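Local structure of CAS6A (Thermus thermophilus, 4C97) at residues L78-E82 and V94-Q99; Y110-G116 and R220-Y224; F126-F131 and T193-V197. The protein probably acts as a CRISPR-associated endoribonuclease of the Cas6 family, cutting precursor CRISPR RNA as part of antiviral defence. The protein carries 1 engineered substitution. Where two conformers were deposited one is given. Numbering follows the deposited sequence.

Overall arrangement
From the N terminus, helix 68-79 runs into the turn of contact 1, where residues 78-82 fold back on strand 91-109; this closes a short loop and packs the end of the helix on the first sheet. The same long strand leads into helix 110-113, where contact 2 opens; it closes only when helix 209-225 arrives, spanning 103 intervening residues. Inside that large loop lies contact 3, joining strand 129-134, just past the corner after strand 121-127, to edge strand 194-197 of the second sheet. Contact 1 precedes both in series, and none cross. Contact 2 ties the short helix 110-113 and the loop after it to helix 209-225, about 22 Å from contact 3, centre to centre.

Contact 1 (L78-E82 and V94-Q99); sequences LYALE and VRAVLQ
Val97 lays its CG1 methyl over one face of the Tyr79 ring in a CH-pi contact, 4.1 Å from the centroid and 15° off the ring normal. Tyr79 (chi1 m) belongs to helix 68-79, and a type I turn runs from Tyr79 to Glu82, with Glu82 N 3.2 Å from Tyr79 O. Tyr79 and Val97 have CA atoms 5.8 Å apart, Glu82 and Val94 5.2 Å. Strand 94-98 carries a beta bulge at Arg95-Ala96, opposite Val13 of strand 6-15, with Arg95 at phi/psi -79/-39; Val94 and Val97 (both t) therefore point toward the turn, Arg95 and Ala96 away. Val97 CG2 is 3.4 Å from Leu78 O, and Leu81 CB 4.3 Å from Val94 CG2. Leu10, Phe28 and Leu32 continue this apolar layer, where helix packs on sheet in a ferredoxin-like arrangement. From the exposed side Glu82 (m, t) curls its carboxylate back to the strand, where Val97 N donates to Glu82 OE2 (2.9 Å, 164°). At the margin Tyr79 OH donates to Gln99 OE1 (3.1 Å), with Gln99 in p, t. Arg95 forms a salt bridge with Glu15, so the two segments combine a hydrophobic centre with directed hydrogen bonds and no salt bridge between them.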
loop_
_atom_site.group_PDB
_atom_site.type_symbol
_atom_site.label_atom_id
_atom_site.label_comp_id
_atom_site.label_asym_id
_atom_site.label_seq_id
_atom_site.Cartn_x
_atom_site.Cartn_y
_atom_site.Cartn_z
ATOM N N LEU A 78 -15.984 10.320 -0.663
ATOM C CA LEU A 78 -15.365 9.899 -1.919
ATOM C C LEU A 78 -16.438 9.524 -2.932
ATOM O O LEU A 78 -16.371 9.940 -4.081
ATOM C CB LEU A 78 -14.375 8.758 -1.707
ATOM C CG LEU A 78 -13.110 9.127 -0.929
ATOM C CD1 LEU A 78 -12.318 7.868 -0.584
ATOM C CD2 LEU A 78 -12.240 10.102 -1.702
ATOM N N TYR A 79 -17.457 8.776 -2.513
ATOM C CA TYR A 79 -18.523 8.425 -3.449
ATOM C C TYR A 79 -19.223 9.639 -4.048
ATOM O O TYR A 79 -19.635 9.607 -5.205
ATOM C CB TYR A 79 -19.524 7.468 -2.803
ATOM C CG TYR A 79 -19.015 6.054 -2.837
ATOM C CD1 TYR A 79 -19.061 5.315 -4.008
ATOM C CD2 TYR A 79 -18.453 5.470 -1.716
ATOM C CE1 TYR A 79 -18.583 4.026 -4.055
ATOM C CE2 TYR A 79 -17.967 4.180 -1.752
ATOM C CZ TYR A 79 -18.034 3.463 -2.924
ATOM O OH TYR A 79 -17.555 2.175 -2.957
ATOM N N ALA A 80 -19.345 10.717 -3.281
ATOM C CA ALA A 80 -20.007 11.919 -3.771
ATOM C C ALA A 80 -19.198 12.624 -4.860
ATOM O O ALA A 80 -19.694 13.562 -5.483
ATOM C CB ALA A 80 -20.280 12.873 -2.628
ATOM N N LEU A 81 -17.964 12.177 -5.088
ATOM C CA LEU A 81 -17.118 12.785 -6.115
ATOM C C LEU A 81 -17.501 12.348 -7.527
ATOM O O LEU A 81 -17.094 12.981 -8.502
ATOM C CB LEU A 81 -15.635 12.459 -5.867
ATOM C CG LEU A 81 -15.053 13.008 -4.572
ATOM C CD1 LEU A 81 -13.652 12.461 -4.362
ATOM C CD2 LEU A 81 -15.055 14.538 -4.576
ATOM N N GLU A 82 -18.262 11.259 -7.636
ATOM C CA GLU A 82 -18.733 10.783 -8.937
ATOM C C GLU A 82 -19.430 11.887 -9.726
ATOM O O GLU A 82 -20.361 12.527 -9.240
ATOM C CB GLU A 82 -19.672 9.587 -8.774
ATOM C CG GLU A 82 -18.978 8.346 -8.240
ATOM C CD GLU A 82 -19.738 7.066 -8.553
ATOM O OE1 GLU A 82 -20.990 7.111 -8.592
ATOM O OE2 GLU A 82 -19.077 6.016 -8.765
ATOM N N VAL A 94 -14.179 12.609 -12.126
ATOM C CA VAL A 94 -14.245 11.305 -11.502
ATOM C C VAL A 94 -15.420 10.543 -12.092
ATOM O O VAL A 94 -16.578 10.874 -11.838
ATOM C CB VAL A 94 -14.389 11.419 -9.975
ATOM C CG1 VAL A 94 -14.545 10.049 -9.336
ATOM C CG2 VAL A 94 -13.183 12.137 -9.380
ATOM N N ARG A 95 -15.116 9.521 -12.884
ATOM C CA ARG A 95 -16.157 8.762 -13.561
ATOM C C ARG A 95 -16.822 7.774 -12.638
ATOM O O ARG A 95 -18.038 7.565 -12.705
ATOM C CB ARG A 95 -15.583 8.002 -14.740
ATOM C CG ARG A 95 -16.579 7.059 -15.386
ATOM C CD ARG A 95 -15.979 6.460 -16.625
ATOM N NE ARG A 95 -15.657 7.512 -17.583
ATOM C CZ ARG A 95 -14.588 7.519 -18.371
ATOM N NH1 ARG A 95 -13.713 6.517 -18.335
ATOM N NH2 ARG A 95 -14.397 8.535 -19.203
ATOM N N ALA A 96 -16.021 7.145 -11.790
ATOM C CA ALA A 96 -16.529 6.143 -10.877
ATOM C C ALA A 96 -15.631 6.053 -9.664
ATOM O O ALA A 96 -14.431 6.300 -9.746
ATOM C CB ALA A 96 -16.623 4.783 -11.578
ATOM N N VAL A 97 -16.233 5.705 -8.536
ATOM C CA VAL A 97 -15.500 5.384 -7.334
ATOM C C VAL A 97 -15.785 3.924 -7.026
ATOM O O VAL A 97 -16.925 3.553 -6.753
ATOM C CB VAL A 97 -15.934 6.283 -6.172
ATOM C CG1 VAL A 97 -15.192 5.921 -4.906
ATOM C CG2 VAL A 97 -15.687 7.740 -6.533
ATOM N N LEU A 98 -14.739 3.106 -7.074
ATOM C CA LEU A 98 -14.876 1.650 -6.993
ATOM C C LEU A 98 -14.266 1.051 -5.730
ATOM O O LEU A 98 -13.158 1.411 -5.336
ATOM C CB LEU A 98 -14.186 1.017 -8.202
ATOM C CG LEU A 98 -14.650 1.511 -9.572
ATOM C CD1 LEU A 98 -13.848 0.808 -10.650
ATOM C CD2 LEU A 98 -16.142 1.257 -9.742
ATOM N N GLN A 99 -15.003 0.123 -5.109
ATOM C CA GLN A 99 -14.483 -0.683 -4.011
ATOM C C GLN A 99 -14.266 -2.139 -4.447
ATOM O O GLN A 99 -13.799 -2.971 -3.678
ATOM C CB GLN A 99 -15.449 -0.631 -2.831
ATOM C CG GLN A 99 -16.799 -1.251 -3.117
ATOM C CD GLN A 99 -17.678 -1.298 -1.887
ATOM O OE1 GLN A 99 -17.733 -0.342 -1.111
ATOM N NE2 GLN A 99 -18.354 -2.425 -1.688
#

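Contact 2 (Y110-G116 and R220-Y224); sequences YPRLFQG and RFAFY
Leu113 packs between Phe221, Arg220 and Tyr224 of helix 209-225, with Leu113 CA 5.6 Å from Arg220 CA. Residues 110-113 make a short, weakly bonded helix, Leu113 N lying 2.9 Å from Tyr110 O. Leu113 (m, t) splits its methyls: CD1 meets Phe221 CD1 at 3.7 Å, whereas CD2 sits 3.8 Å from Arg220 CB and 4.3 Å from Tyr224 CE2. Phe221 takes chi1 t and presents its ring edge to Tyr110, with Phe221 CE1 3.6 Å from Tyr110 OH; Tyr110 is m, and its hydroxyl is hydrogen-bonded to Leu66 O. Arg220 (one of two conformers; m, t, chi3 146°) stretches along the loop, its guanidinium face receiving Gln115 CG, 3.6 Å from Arg220 NE. Gln115 (p, t) turns back to give NE2 to Arg112 O at 2.9 Å. No direct hydrogen bond crosses; one water donates to Leu113 O (2.7 Å) and accepts from Gly116 N (2.8 Å) and, weakly, Arg220 NH1 (3.3 Å). This is apolar helix packing with a water bridge, consistent with a junction between the two ferredoxin-like halves expected of Cas6: Leu7 of strand 6-15 touches Tyr110, Leu113, Phe221 and Tyr224, and Leu155 of helix 144-158 packs on Tyr110 and Phe221.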
loop_
_atom_site.group_PDB
_atom_site.type_symbol
_atom_site.label_atom_id
_atom_site.label_comp_id
_atom_site.label_asym_id
_atom_site.label_seq_id
_atom_site.Cartn_x
_atom_site.Cartn_y
_atom_site.Cartn_z
ATOM N N TYR A 110 -9.660 -6.842 9.114
ATOM C CA TYR A 110 -8.384 -7.306 9.640
ATOM C C TYR A 110 -8.373 -8.808 9.906
ATOM O O TYR A 110 -7.402 -9.473 9.554
ATOM C CB TYR A 110 -7.916 -6.499 10.860
ATOM C CG TYR A 110 -7.304 -5.169 10.440
ATOM C CD1 TYR A 110 -8.079 -4.016 10.278
ATOM C CD2 TYR A 110 -5.964 -5.086 10.181
ATOM C CE1 TYR A 110 -7.505 -2.821 9.885
ATOM C CE2 TYR A 110 -5.378 -3.889 9.777
ATOM C CZ TYR A 110 -6.156 -2.777 9.621
ATOM O OH TYR A 110 -5.558 -1.614 9.211
ATOM N N PRO A 111 -9.474 -9.375 10.442
ATOM C CA PRO A 111 -9.408 -10.830 10.599
ATOM C C PRO A 111 -9.171 -11.557 9.275
ATOM O O PRO A 111 -8.461 -12.578 9.226
ATOM C CB PRO A 111 -10.773 -11.175 11.202
ATOM C CG PRO A 111 -11.125 -9.934 11.976
ATOM C CD PRO A 111 -10.662 -8.812 11.115
ATOM N N ARG A 112 -9.709 -11.013 8.196
ATOM C CA ARG A 112 -9.552 -11.660 6.904
ATOM C C ARG A 112 -8.118 -11.579 6.399
ATOM O O ARG A 112 -7.731 -12.373 5.548
ATOM C CB ARG A 112 -10.531 -11.093 5.878
ATOM C CG ARG A 112 -11.923 -11.675 6.068
ATOM C CD ARG A 112 -12.966 -11.025 5.184
ATOM N NE ARG A 112 -14.198 -11.787 5.320
ATOM C CZ ARG A 112 -14.483 -12.883 4.631
ATOM N NH1 ARG A 112 -13.645 -13.317 3.695
ATOM N NH2 ARG A 112 -15.615 -13.535 4.882
ATOM N N LEU A 113 -7.323 -10.663 6.947
ATOM C CA LEU A 113 -5.936 -10.608 6.501
ATOM C C LEU A 113 -5.225 -11.857 6.965
ATOM O O LEU A 113 -4.190 -12.212 6.396
ATOM C CB LEU A 113 -5.212 -9.399 7.060
ATOM C CG LEU A 113 -5.736 -8.045 6.604
ATOM C CD1 LEU A 113 -4.997 -6.964 7.348
ATOM C CD2 LEU A 113 -5.633 -7.849 5.085
ATOM N N PHE A 114 -5.786 -12.528 7.974
ATOM C CA PHE A 114 -5.150 -13.684 8.561
ATOM C C PHE A 114 -5.785 -14.988 8.077
ATOM O O PHE A 114 -5.639 -16.012 8.717
ATOM C CB PHE A 114 -5.230 -13.594 10.084
ATOM C CG PHE A 114 -4.290 -12.590 10.680
ATOM C CD1 PHE A 114 -2.991 -12.951 11.034
ATOM C CD2 PHE A 114 -4.685 -11.284 10.881
ATOM C CE1 PHE A 114 -2.138 -12.006 11.584
ATOM C CE2 PHE A 114 -3.821 -10.351 11.428
ATOM C CZ PHE A 114 -2.550 -10.727 11.774
ATOM N N GLN A 115 -6.494 -14.943 6.953
ATOM C CA GLN A 115 -7.197 -16.122 6.447
ATOM C C GLN A 115 -6.273 -17.234 5.952
ATOM O O GLN A 115 -6.645 -18.413 5.964
ATOM C CB GLN A 115 -8.190 -15.747 5.360
ATOM C CG GLN A 115 -7.559 -15.292 4.079
ATOM C CD GLN A 115 -8.601 -14.821 3.100
ATOM O OE1 GLN A 115 -9.115 -15.607 2.315
ATOM N NE2 GLN A 115 -8.939 -13.529 3.158
ATOM N N GLY A 116 -5.082 -16.858 5.505
ATOM C CA GLY A 116 -4.106 -17.818 5.029
ATOM C C GLY A 116 -4.506 -18.282 3.642
ATOM O O GLY A 116 -5.234 -17.579 2.947
ATOM N N ARG A 220 -1.125 -9.908 2.557
ATOM C CA ARG A 220 -2.468 -9.388 2.285
ATOM C C ARG A 220 -2.612 -7.909 2.659
ATOM O O ARG A 220 -3.290 -7.145 1.962
ATOM C CB ARG A 220 -3.540 -10.223 2.986
ATOM C CG ARG A 220 -3.724 -11.619 2.396
ATOM C CD ARG A 220 -4.944 -12.358 2.935
ATOM N NE ARG A 220 -5.528 -13.201 1.900
ATOM C CZ ARG A 220 -5.049 -14.385 1.524
ATOM N NH1 ARG A 220 -3.968 -14.897 2.098
ATOM N NH2 ARG A 220 -5.660 -15.059 0.559
ATOM N N PHE A 221 -1.993 -7.501 3.767
ATOM C CA PHE A 221 -2.073 -6.115 4.221
ATOM C C PHE A 221 -1.386 -5.153 3.266
ATOM O O PHE A 221 -1.831 -3.999 3.091
ATOM C CB PHE A 221 -1.449 -6.038 5.604
ATOM C CG PHE A 221 -1.544 -4.712 6.259
ATOM C CD1 PHE A 221 -2.771 -4.134 6.542
ATOM C CD2 PHE A 221 -0.391 -4.032 6.648
ATOM C CE1 PHE A 221 -2.850 -2.921 7.190
ATOM C CE2 PHE A 221 -0.484 -2.814 7.280
ATOM C CZ PHE A 221 -1.716 -2.269 7.561
ATOM N N ALA A 222 -0.279 -5.619 2.660
ATOM C CA ALA A 222 0.447 -4.779 1.698
ATOM C C ALA A 222 -0.427 -4.085 0.624
ATOM O O ALA A 222 -0.195 -2.914 0.271
ATOM C CB ALA A 222 1.565 -5.582 1.055
ATOM N N PHE A 223 -1.439 -4.788 0.137
ATOM C CA PHE A 223 -2.370 -4.260 -0.854
ATOM C C PHE A 223 -2.965 -2.933 -0.380
ATOM O O PHE A 223 -3.203 -2.018 -1.171
ATOM C CB PHE A 223 -3.502 -5.273 -1.060
ATOM C CG PHE A 223 -4.548 -4.847 -2.050
ATOM C CD1 PHE A 223 -4.344 -4.990 -3.410
ATOM C CD2 PHE A 223 -5.767 -4.335 -1.619
ATOM C CE1 PHE A 223 -5.301 -4.623 -4.312
ATOM C CE2 PHE A 223 -6.728 -3.965 -2.521
ATOM C CZ PHE A 223 -6.517 -4.119 -3.871
ATOM N N TYR A 224 -3.256 -2.867 0.915
ATOM C CA TYR A 224 -3.883 -1.691 1.520
ATOM C C TYR A 224 -2.849 -0.676 1.990
ATOM O O TYR A 224 -3.002 0.523 1.742
ATOM C CB TYR A 224 -4.791 -2.107 2.683
ATOM C CG TYR A 224 -5.906 -2.997 2.209
ATOM C CD1 TYR A 224 -7.034 -2.457 1.600
ATOM C CD2 TYR A 224 -5.827 -4.372 2.336
ATOM C CE1 TYR A 224 -8.041 -3.249 1.132
ATOM C CE2 TYR A 224 -6.852 -5.185 1.879
ATOM C CZ TYR A 224 -7.954 -4.617 1.280
ATOM O OH TYR A 224 -8.965 -5.406 0.802
HETATM O O HOH W 1 -3.417 -14.587 5.343
#

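Contact 3 (F126-F131 and T193-V197); sequences FASPTF and TAGFV
Thr193 begins the second segment by pointing toward Phe131: with Phe131 in p (chi2 90°), Thr193 CG2 sits over the ring face in a CH-pi contact, 3.6 Å from the centroid and 1° off the normal. Thr193 OG1 is hydrogen-bonded to His138. Ala194 turns its side chain away but brings O to 3.5 Å from Phe131 CB. Gly195 and Pro129 have the closest CA atoms, 4.0 Å apart; Gly195 CA is 3.2 Å from Thr130 O, and a CB here would clash with the Pro129-Thr130 backbone. Phe196 forms an antiparallel hydrogen-bonded pair with Thr130 (CA-CA 4.8 Å): Phe196 N donates to Thr130 O at 2.9 Å and Thr130 N to Phe196 O at 3.0 Å. With chi1 t, Phe196 directs its ring edge at the face of Phe126 (m), offset edge-to-face, centroids 5.8 Å apart and planes at 80°. Val197 (t) has its CA 4.9 Å from Phe126 CA and makes a CA-H...O contact to Phe126 O (3.5 Å); its CG2 is 3.5 Å from Pro129 N. Ala127 (phi/psi -98/-14) precedes the corner at Ser128, where Thr130 OG1 donates to Ser128 O (3.0 Å) and Ser128 OG is hydrogen-bonded with Gly234 O and Arg237 N. Such a corner, held by one antiparallel bridge, lets strand 129-134, on a different sheet or face from 121-127, meet edge strand 194-197 of the C-terminal antiparallel sheet, whose neighbour there is strand 176-186.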
loop_
_atom_site.group_PDB
_atom_site.type_symbol
_atom_site.label_atom_id
_atom_site.label_comp_id
_atom_site.label_asym_id
_atom_site.label_seq_id
_atom_site.Cartn_x
_atom_site.Cartn_y
_atom_site.Cartn_z
ATOM N N PHE A 126 6.080 -4.948 -6.455
ATOM C CA PHE A 126 6.245 -3.542 -6.137
ATOM C C PHE A 126 5.904 -2.790 -7.404
ATOM O O PHE A 126 6.637 -2.831 -8.402
ATOM C CB PHE A 126 7.685 -3.279 -5.681
ATOM C CG PHE A 126 8.061 -4.037 -4.428
ATOM C CD1 PHE A 126 7.794 -3.508 -3.179
ATOM C CD2 PHE A 126 8.618 -5.313 -4.498
ATOM C CE1 PHE A 126 8.116 -4.196 -2.038
ATOM C CE2 PHE A 126 8.934 -5.991 -3.364
ATOM C CZ PHE A 126 8.674 -5.454 -2.130
ATOM N N ALA A 127 4.750 -2.128 -7.350
ATOM C CA ALA A 127 4.099 -1.556 -8.525
ATOM C C ALA A 127 4.385 -0.070 -8.693
ATOM O O ALA A 127 4.074 0.505 -9.738
ATOM C CB ALA A 127 2.587 -1.795 -8.466
ATOM N N SER A 128 4.914 0.565 -7.653
ATOM C CA SER A 128 5.420 1.928 -7.778
ATOM C C SER A 128 6.723 1.982 -7.001
ATOM O O SER A 128 6.993 1.106 -6.189
ATOM C CB SER A 128 4.410 2.935 -7.253
ATOM O OG SER A 128 4.441 2.986 -5.848
ATOM N N PRO A 129 7.539 3.013 -7.228
ATOM C CA PRO A 129 8.875 2.974 -6.615
ATOM C C PRO A 129 8.812 2.877 -5.093
ATOM O O PRO A 129 8.069 3.615 -4.450
ATOM C CB PRO A 129 9.506 4.293 -7.085
ATOM C CG PRO A 129 8.806 4.580 -8.388
ATOM C CD PRO A 129 7.377 4.168 -8.130
ATOM N N THR A 130 9.580 1.947 -4.541
ATOM C CA THR A 130 9.526 1.603 -3.130
ATOM C C THR A 130 10.878 1.848 -2.487
ATOM O O THR A 130 11.919 1.422 -3.014
ATOM C CB THR A 130 9.107 0.128 -2.974
ATOM O OG1 THR A 130 7.817 -0.089 -3.580
ATOM C CG2 THR A 130 9.052 -0.271 -1.526
ATOM N N PHE A 131 10.883 2.555 -1.360
ATOM C CA PHE A 131 12.116 2.879 -0.662
ATOM C C PHE A 131 11.883 3.051 0.834
ATOM O O PHE A 131 10.729 3.074 1.313
ATOM C CB PHE A 131 12.805 4.113 -1.291
ATOM C CG PHE A 131 11.953 5.362 -1.295
ATOM C CD1 PHE A 131 11.992 6.238 -0.225
ATOM C CD2 PHE A 131 11.134 5.668 -2.376
ATOM C CE1 PHE A 131 11.224 7.397 -0.226
ATOM C CE2 PHE A 131 10.358 6.827 -2.364
ATOM C CZ PHE A 131 10.409 7.670 -1.293
ATOM N N THR A 193 16.634 10.341 -4.574
ATOM C CA THR A 193 15.934 9.150 -4.138
ATOM C C THR A 193 15.434 8.359 -5.326
ATOM O O THR A 193 14.824 8.913 -6.229
ATOM C CB THR A 193 14.733 9.529 -3.261
ATOM O OG1 THR A 193 15.198 10.230 -2.106
ATOM C CG2 THR A 193 13.935 8.298 -2.820
ATOM N N ALA A 194 15.724 7.059 -5.325
ATOM C CA ALA A 194 15.082 6.136 -6.249
ATOM C C ALA A 194 14.316 5.102 -5.445
ATOM O O ALA A 194 14.499 4.982 -4.227
ATOM C CB ALA A 194 16.098 5.460 -7.150
ATOM N N GLY A 195 13.408 4.399 -6.116
ATOM C CA GLY A 195 12.684 3.318 -5.493
ATOM C C GLY A 195 12.592 2.100 -6.384
ATOM O O GLY A 195 12.567 2.202 -7.607
ATOM N N PHE A 196 12.566 0.931 -5.750
ATOM C CA PHE A 196 12.463 -0.336 -6.466
ATOM C C PHE A 196 11.071 -0.588 -7.023
ATOM O O PHE A 196 10.069 -0.338 -6.351
ATOM C CB PHE A 196 12.801 -1.481 -5.523
ATOM C CG PHE A 196 12.839 -2.831 -6.196
ATOM C CD1 PHE A 196 13.966 -3.233 -6.876
ATOM C CD2 PHE A 196 11.760 -3.704 -6.122
ATOM C CE1 PHE A 196 14.007 -4.465 -7.490
ATOM C CE2 PHE A 196 11.810 -4.942 -6.734
ATOM C CZ PHE A 196 12.918 -5.323 -7.402
ATOM N N VAL A 197 11.041 -1.109 -8.247
ATOM C CA VAL A 197 9.842 -1.625 -8.890
ATOM C C VAL A 197 10.173 -2.990 -9.454
ATOM O O VAL A 197 11.244 -3.172 -10.077
ATOM C CB VAL A 197 9.367 -0.689 -10.022
ATOM C CG1 VAL A 197 8.214 -1.274 -10.797
ATOM C CG2 VAL A 197 8.936 0.656 -9.437
#